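Local coordinates for protein AGR_C_1268p (Agrobacterium tumefaciens str. C58, PDB 2GHS) that probably acts as a metal-dependent gluconolactonase of the SMP-30/regucalcin family, hydrolysing sugar lactones with one bound divalent cation, at residues T62-N67 and R71-L76. Residues are numbered along the deposited sequence; the frame is centred on the assembly and turned at random.
Sequences TAWWFN and RELHEL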
ATOM      1  N   THR A  62     -10.248  -0.717  13.311  1.00  5.74           N
ATOM      2  CA  THR A  62      -9.305  -1.828  13.084  1.00  6.19           C
ATOM      3  C   THR A  62      -8.352  -1.558  11.880  1.00  7.07           C
ATOM      4  O   THR A  62      -8.799  -1.179  10.801  1.00  8.64           O
ATOM      5  CB  THR A  62     -10.075  -3.145  12.842  1.00  7.69           C
ATOM      6  OG1 THR A  62     -10.913  -3.421  13.971  1.00  9.84           O
ATOM      7  CG2 THR A  62      -9.133  -4.298  12.666  1.00 12.62           C
ATOM      8  N   ALA A  63      -7.056  -1.685  12.120  1.00  6.76           N
ATOM      9  CA  ALA A  63      -6.059  -1.650  11.071  1.00  5.89           C
ATOM     10  C   ALA A  63      -5.825  -3.063  10.568  1.00  9.02           C
ATOM     11  O   ALA A  63      -5.767  -4.015  11.333  1.00  7.34           O
ATOM     12  CB  ALA A  63      -4.758  -1.039  11.618  1.00  8.89           C
ATOM     13  N   TRP A  64      -5.654  -3.171   9.263  1.00  8.03           N
ATOM     14  CA  TRP A  64      -5.390  -4.417   8.591  1.00  8.12           C
ATOM     15  C   TRP A  64      -4.113  -4.260   7.753  1.00  7.32           C
ATOM     16  O   TRP A  64      -3.846  -3.180   7.200  1.00 10.09           O
ATOM     17  CB  TRP A  64      -6.557  -4.748   7.667  1.00  8.49           C
ATOM     18  CG  TRP A  64      -7.876  -4.972   8.345  1.00  8.68           C
ATOM     19  CD1 TRP A  64      -8.802  -4.031   8.638  1.00  9.95           C
ATOM     20  CD2 TRP A  64      -8.428  -6.227   8.739  1.00  7.24           C
ATOM     21  NE1 TRP A  64      -9.898  -4.626   9.226  1.00 11.46           N
ATOM     22  CE2 TRP A  64      -9.683  -5.983   9.280  1.00  8.63           C
ATOM     23  CE3 TRP A  64      -7.978  -7.551   8.664  1.00  8.28           C
ATOM     24  CZ2 TRP A  64     -10.497  -7.013   9.772  1.00 12.40           C
ATOM     25  CZ3 TRP A  64      -8.794  -8.580   9.155  1.00  9.24           C
ATOM     26  CH2 TRP A  64     -10.037  -8.291   9.698  1.00 10.67           C
ATOM     27  N   TRP A  65      -3.317  -5.326   7.654  1.00  6.83           N
ATOM     28  CA  TRP A  65      -2.190  -5.345   6.702  1.00  8.19           C
ATOM     29  C   TRP A  65      -1.827  -6.779   6.382  1.00  7.66           C
ATOM     30  O   TRP A  65      -2.396  -7.720   6.972  1.00  8.50           O
ATOM     31  CB  TRP A  65      -0.970  -4.571   7.228  1.00  6.52           C
ATOM     32  CG  TRP A  65      -0.334  -5.108   8.445  1.00  8.79           C
ATOM     33  CD1 TRP A  65       0.673  -6.037   8.509  1.00  9.67           C
ATOM     34  CD2 TRP A  65      -0.615  -4.724   9.788  1.00  6.28           C
ATOM     35  NE1 TRP A  65       1.015  -6.255   9.818  1.00  8.95           N
ATOM     36  CE2 TRP A  65       0.242  -5.456  10.621  1.00  7.50           C
ATOM     37  CE3 TRP A  65      -1.526  -3.826  10.367  1.00  9.07           C
ATOM     38  CZ2 TRP A  65       0.211  -5.345  12.001  1.00  8.39           C
ATOM     39  CZ3 TRP A  65      -1.544  -3.699  11.754  1.00 10.74           C
ATOM     40  CH2 TRP A  65      -0.685  -4.468  12.545  1.00  9.47           C
ATOM     41  N   PHE A  66      -0.900  -6.961   5.441  1.00  6.01           N
ATOM     42  CA  PHE A  66      -0.479  -8.277   5.081  1.00  5.31           C
ATOM     43  C   PHE A  66       0.976  -8.553   5.418  1.00  7.73           C
ATOM     44  O   PHE A  66       1.799  -7.657   5.474  1.00  8.60           O
ATOM     45  CB  PHE A  66      -0.664  -8.499   3.561  1.00  7.98           C
ATOM     46  CG  PHE A  66      -2.073  -8.410   3.100  1.00  6.35           C
ATOM     47  CD1 PHE A  66      -2.610  -7.177   2.721  1.00  9.69           C
ATOM     48  CD2 PHE A  66      -2.845  -9.542   3.001  1.00  9.58           C
ATOM     49  CE1 PHE A  66      -3.935  -7.089   2.278  1.00  9.30           C
ATOM     50  CE2 PHE A  66      -4.157  -9.475   2.584  1.00  7.05           C
ATOM     51  CZ  PHE A  66      -4.710  -8.245   2.230  1.00  8.39           C
ATOM     52  N   ASN A  67       1.266  -9.832   5.612  1.00  8.42           N
ATOM     53  CA  ASN A  67       2.639 -10.378   5.573  1.00  6.75           C
ATOM     54  C   ASN A  67       2.705 -11.200   4.301  1.00  6.71           C
ATOM     55  O   ASN A  67       2.327 -12.351   4.301  1.00  8.34           O
ATOM     56  CB  ASN A  67       2.924 -11.200   6.806  1.00  8.34           C
ATOM     57  CG  ASN A  67       4.398 -11.543   6.968  1.00 13.61           C
ATOM     58  OD1 ASN A  67       5.234 -11.071   6.222  1.00 14.73           O
ATOM     59  ND2 ASN A  67       4.709 -12.362   7.975  1.00 11.92           N
ATOM     60  N   ARG A  71       1.690 -15.374   3.641  1.00  7.50           N
ATOM     61  CA  ARG A  71       0.251 -15.616   3.410  1.00  7.73           C
ATOM     62  C   ARG A  71      -0.577 -15.308   4.661  1.00  9.56           C
ATOM     63  O   ARG A  71      -1.386 -16.117   5.083  1.00 10.71           O
ATOM     64  CB  ARG A  71      -0.008 -17.031   2.900  1.00  8.10           C
ATOM     65  CG  ARG A  71       0.760 -17.397   1.661  1.00  8.05           C
ATOM     66  CD  ARG A  71       0.316 -18.760   1.055  1.00  9.26           C
ATOM     67  NE  ARG A  71       0.159 -19.723   2.141  1.00 12.91           N
ATOM     68  CZ  ARG A  71       1.129 -20.441   2.678  1.00 15.24           C
ATOM     69  NH1 ARG A  71       2.310 -20.468   2.123  1.00 14.75           N
ATOM     70  NH2 ARG A  71       0.891 -21.207   3.736  1.00 13.93           N
ATOM     71  N   GLU A  72      -0.288 -14.169   5.285  1.00  9.14           N
ATOM     72  CA  GLU A  72      -1.056 -13.755   6.499  1.00  8.43           C
ATOM     73  C   GLU A  72      -1.748 -12.429   6.326  1.00 10.21           C
ATOM     74  O   GLU A  72      -1.184 -11.520   5.738  1.00  7.86           O
ATOM     75  CB  GLU A  72      -0.132 -13.625   7.704  1.00  9.58           C
ATOM     76  CG  GLU A  72       0.558 -14.895   8.111  1.00  9.83           C
ATOM     77  CD  GLU A  72       1.703 -14.657   9.097  1.00 12.56           C
ATOM     78  OE1 GLU A  72       2.218 -13.509   9.290  1.00 11.57           O
ATOM     79  OE2 GLU A  72       2.107 -15.697   9.689  1.00 18.24           O
ATOM     80  N   LEU A  73      -2.944 -12.335   6.877  1.00  8.06           N
ATOM     81  CA  LEU A  73      -3.691 -11.094   6.972  1.00  6.68           C
ATOM     82  C   LEU A  73      -3.742 -10.758   8.467  1.00  7.57           C
ATOM     83  O   LEU A  73      -4.309 -11.526   9.263  1.00  8.68           O
ATOM     84  CB  LEU A  73      -5.127 -11.284   6.454  1.00  9.42           C
ATOM     85  CG  LEU A  73      -6.142 -10.144   6.634  1.00  9.39           C
ATOM     86  CD1 LEU A  73      -5.692  -8.870   5.985  1.00 10.31           C
ATOM     87  CD2 LEU A  73      -7.467 -10.571   6.070  1.00 13.41           C
ATOM     88  N   HIS A  74      -3.154  -9.612   8.819  1.00  7.90           N
ATOM     89  CA  HIS A  74      -3.018  -9.146  10.187  1.00  6.23           C
ATOM     90  C   HIS A  74      -4.088  -8.125  10.493  1.00  8.71           C
ATOM     91  O   HIS A  74      -4.414  -7.296   9.661  1.00  7.71           O
ATOM     92  CB  HIS A  74      -1.614  -8.525  10.347  1.00  7.00           C
ATOM     93  CG  HIS A  74      -0.550  -9.554  10.335  1.00  6.30           C
ATOM     94  ND1 HIS A  74       0.049  -9.982  11.503  1.00 10.89           N
ATOM     95  CD2 HIS A  74      -0.050 -10.332   9.348  1.00 10.44           C
ATOM     96  CE1 HIS A  74       0.910 -10.946  11.216  1.00 13.18           C
ATOM     97  NE2 HIS A  74       0.853 -11.194   9.921  1.00  9.78           N
ATOM     98  N   GLU A  75      -4.618  -8.239  11.711  1.00  8.24           N
ATOM     99  CA  GLU A  75      -5.746  -7.422  12.181  1.00  7.98           C
ATOM    100  C   GLU A  75      -5.354  -6.880  13.561  1.00  9.98           C
ATOM    101  O   GLU A  75      -4.961  -7.645  14.428  1.00  7.27           O
ATOM    102  CB  GLU A  75      -6.981  -8.305  12.315  1.00 11.09           C
ATOM    103  CG  GLU A  75      -8.215  -7.589  12.791  1.00  9.91           C
ATOM    104  CD  GLU A  75      -9.428  -8.490  13.000  1.00 18.57           C
ATOM    105  OE1 GLU A  75      -9.340  -9.728  12.813  1.00 13.80           O
ATOM    106  OE2 GLU A  75     -10.498  -7.933  13.351  1.00 13.87           O
ATOM    107  N   LEU A  76      -5.454  -5.552  13.727  1.00  7.30           N
ATOM    108  CA  LEU A  76      -5.129  -4.887  14.970  1.00  6.07           C
ATOM    109  C   LEU A  76      -6.246  -3.943  15.339  1.00  5.43           C
ATOM    110  O   LEU A  76      -6.457  -2.933  14.678  1.00  7.87           O
ATOM    111  CB  LEU A  76      -3.824  -4.084  14.841  1.00  8.37           C
ATOM    112  CG  LEU A  76      -3.393  -3.315  16.110  1.00 11.93           C
ATOM    113  CD1 LEU A  76      -3.136  -4.266  17.260  1.00 13.30           C
ATOM    114  CD2 LEU A  76      -2.187  -2.433  15.848  1.00 14.07           C
TER
HETATM  115  O   HOH W   1     -11.131  -5.864  14.854  1.00 31.28           O
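Trp-65 turns CG into the cleft between its own backbone N and carbonyl carbon (chi1 64°), which lays the indole across His-74 CB, while Glu-75, extended throughout with chi1 at 180°, runs its chain along Trp-64. His-74 CB sits 3.6 Å from the centroid of the five-membered ring of Trp-65, a CH-pi contact over the face; the imidazole itself is almost parallel to the indole but slid aside, with little overlap. Leu-76 CB meets the far end of the same indole, 3.9 Å from Trp-65 CZ3. Beyond His-74, Glu-72 OE1 takes two bonds from opposite faces of its carboxylate plane: Asn-67 ND2 donates at 3.0 Å and His-74 NE2 at 2.8 Å, with OE1 close to the amide plane of Asn-67 and to the imidazole plane of His-74. On the other face of the sheet, Glu-75 CG lies 3.7 Å from the centroid of the six-membered ring of Trp-64, its carboxylate only 16° from the indole plane; OE1 bonds to His-86 and OE2 accepts from a water that also meets Thr-62 OG1, itself hydrogen-bonded to Ser-60. Leu-73 CD1 rests over one face of Phe-66, toward its rim, and touches Trp-64 CE3 at 3.8 Å. Paired backbone bonds at Ala-63/Leu-76, Trp-65/His-74 and Asn-67/Glu-72, the last including one weak bond, join the strands into the central hairpin of a four-stranded propeller blade, with a G1 bulge at Arg-71 and Glu-72. Lys-83 bonds to His-74 ND1, so both imidazole nitrogens are engaged and the ring's rotation is fixed; the two donors at Glu-72 OE1 would favour an ionised carboxylate.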